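Chitinase (Thermococcus chitonophagus, PDB 5XSW) probably hydrolyses chitin as an endochitinase, and in this C-terminal part of a longer protein binds a glycan in a pocket. Local coordinates at residues M181-N185 with K186-M190. Residues are numbered along the deposited sequence; the frame is centred on the assembly and turned at random.
Sequences MWVPN and KYFAM
Val183 and Pro184 meet Phe188 and Ala189 where the loop after strand 179-181 turns into helix 186-199. The methyl CG1 of Val183 reaches Ala189 CB at 3.9 Å and also comes up to the edge of the Phe188 ring, near its plane, with CD2 4.2 Å away. Pro184 contributes its ring carbon CD, which lies obliquely to the same ring, 3.8 Å from CD2. With CG anti to the backbone N (chi1 175°), the Phe188 side chain extends back toward Val183 and Pro184, and Met207 of helix 203-214 touches both Val183 and Phe188, joining that helix to the apolar cluster. Asn185 is the N-cap of the helix. Its CG lies between its own backbone N and carbonyl carbon (chi1 60°), a rotation that brings OD1 round to the first turn. There OD1 accepts an almost straight bond from Phe188 N (2.9 Å, N-H...O 172°), the donor tilted from the carbonyl plane, and a weak, bent one from Tyr187 N, so one oxygen faces two amides of the opening turn, gripping that of Phe188 the more firmly. Asn185 O accepts an i to i+4 backbone bond from Ala189 N at 3.1 Å. An alanine here would probably leave the amide of Phe188 without its capping acceptor and take from Tyr187 N its weak partner. Within the first turn, Lys186 CG lies over the centre of the Tyr187 ring. Both polar ends run to Asp401, Lys186 NZ as a salt bridge and Tyr187 OH through a hydrogen bond, while NZ also bonds to Asn396 O.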
loop_
_atom_site.group_PDB
_atom_site.type_symbol
_atom_site.label_atom_id
_atom_site.label_comp_id
_atom_site.label_asym_id
_atom_site.label_seq_id
_atom_site.Cartn_x
_atom_site.Cartn_y
_atom_site.Cartn_z
ATOM N N MET A 181 -18.573 -21.152 -14.488
ATOM C CA MET A 181 -17.767 -21.052 -13.256
ATOM C C MET A 181 -17.176 -22.407 -12.902
ATOM O O MET A 181 -17.833 -23.440 -13.114
ATOM C CB MET A 181 -18.650 -20.525 -12.106
ATOM C CG MET A 181 -19.364 -19.211 -12.459
ATOM S SD MET A 181 -18.197 -17.856 -12.972
ATOM C CE MET A 181 -17.222 -17.616 -11.477
ATOM N N TRP A 182 -15.957 -22.418 -12.373
ATOM C CA TRP A 182 -15.327 -23.671 -11.932
ATOM C C TRP A 182 -14.356 -23.340 -10.821
ATOM O O TRP A 182 -13.854 -22.199 -10.689
ATOM C CB TRP A 182 -14.619 -24.432 -13.100
ATOM C CG TRP A 182 -13.185 -24.048 -13.317
ATOM C CD1 TRP A 182 -12.712 -22.773 -13.574
ATOM C CD2 TRP A 182 -12.055 -24.903 -13.335
ATOM N NE1 TRP A 182 -11.351 -22.804 -13.751
ATOM C CE2 TRP A 182 -10.925 -24.100 -13.625
ATOM C CE3 TRP A 182 -11.874 -26.299 -13.153
ATOM C CZ2 TRP A 182 -9.636 -24.621 -13.701
ATOM C CZ3 TRP A 182 -10.569 -26.810 -13.220
ATOM C CH2 TRP A 182 -9.477 -25.974 -13.488
ATOM N N VAL A 183 -14.140 -24.325 -9.975
ATOM C CA VAL A 183 -13.258 -24.206 -8.842
ATOM C C VAL A 183 -11.956 -24.919 -9.234
ATOM O O VAL A 183 -11.970 -26.142 -9.428
ATOM C CB VAL A 183 -13.880 -24.863 -7.586
ATOM C CG1 VAL A 183 -12.813 -24.974 -6.488
ATOM C CG2 VAL A 183 -15.153 -24.033 -7.106
ATOM N N PRO A 184 -10.828 -24.180 -9.360
ATOM C CA PRO A 184 -9.602 -24.845 -9.864
ATOM C C PRO A 184 -9.099 -26.027 -9.033
ATOM O O PRO A 184 -8.600 -26.985 -9.597
ATOM C CB PRO A 184 -8.546 -23.704 -9.826
ATOM C CG PRO A 184 -9.392 -22.447 -10.086
ATOM C CD PRO A 184 -10.672 -22.708 -9.285
ATOM N N ASN A 185 -9.189 -25.954 -7.704
ATOM C CA ASN A 185 -8.807 -27.117 -6.891
ATOM C C ASN A 185 -9.382 -26.973 -5.504
ATOM O O ASN A 185 -9.940 -25.922 -5.156
ATOM C CB ASN A 185 -7.283 -27.283 -6.805
ATOM C CG ASN A 185 -6.591 -26.062 -6.177
ATOM O OD1 ASN A 185 -6.737 -25.802 -4.996
ATOM N ND2 ASN A 185 -5.724 -25.376 -6.956
ATOM N N LYS A 186 -9.245 -28.028 -4.712
ATOM C CA LYS A 186 -9.948 -28.098 -3.446
ATOM C C LYS A 186 -9.240 -27.270 -2.415
ATOM O O LYS A 186 -9.841 -26.948 -1.385
ATOM C CB LYS A 186 -10.029 -29.580 -2.992
ATOM C CG LYS A 186 -8.630 -30.152 -2.708
ATOM C CD LYS A 186 -8.731 -31.638 -2.237
ATOM C CE LYS A 186 -9.120 -32.607 -3.321
ATOM N NZ LYS A 186 -8.728 -33.996 -2.854
ATOM N N TYR A 187 -7.940 -26.975 -2.609
ATOM C CA TYR A 187 -7.250 -26.181 -1.585
ATOM C C TYR A 187 -7.752 -24.734 -1.668
ATOM O O TYR A 187 -7.978 -24.068 -0.662
ATOM C CB TYR A 187 -5.713 -26.258 -1.738
ATOM C CG TYR A 187 -5.297 -27.703 -1.735
ATOM C CD1 TYR A 187 -5.503 -28.488 -0.606
ATOM C CD2 TYR A 187 -4.775 -28.309 -2.882
ATOM C CE1 TYR A 187 -5.174 -29.856 -0.616
ATOM C CE2 TYR A 187 -4.462 -29.664 -2.898
ATOM C CZ TYR A 187 -4.647 -30.423 -1.751
ATOM O OH TYR A 187 -4.345 -31.770 -1.768
ATOM N N PHE A 188 -7.916 -24.277 -2.891
ATOM C CA PHE A 188 -8.571 -22.991 -3.149
ATOM C C PHE A 188 -9.987 -22.985 -2.550
ATOM O O PHE A 188 -10.414 -21.996 -1.904
ATOM C CB PHE A 188 -8.652 -22.729 -4.672
ATOM C CG PHE A 188 -9.429 -21.450 -5.019
ATOM C CD1 PHE A 188 -8.923 -20.199 -4.658
ATOM C CD2 PHE A 188 -10.623 -21.512 -5.700
ATOM C CE1 PHE A 188 -9.654 -18.984 -4.995
ATOM C CE2 PHE A 188 -11.361 -20.333 -6.007
ATOM C CZ PHE A 188 -10.834 -19.079 -5.650
ATOM N N ALA A 189 -10.726 -24.079 -2.766
ATOM C CA ALA A 189 -12.099 -24.152 -2.197
ATOM C C ALA A 189 -12.035 -24.042 -0.662
ATOM O O ALA A 189 -12.846 -23.339 -0.016
ATOM C CB ALA A 189 -12.815 -25.479 -2.625
ATOM N N MET A 190 -11.072 -24.727 -0.041
ATOM C CA MET A 190 -10.960 -24.582 1.412
ATOM C C MET A 190 -10.597 -23.161 1.851
ATOM O O MET A 190 -11.022 -22.720 2.912
ATOM C CB MET A 190 -9.936 -25.593 2.003
ATOM C CG MET A 190 -10.498 -27.026 1.920
ATOM S SD MET A 190 -9.349 -28.206 2.735
ATOM C CE MET A 190 -8.216 -28.406 1.470
#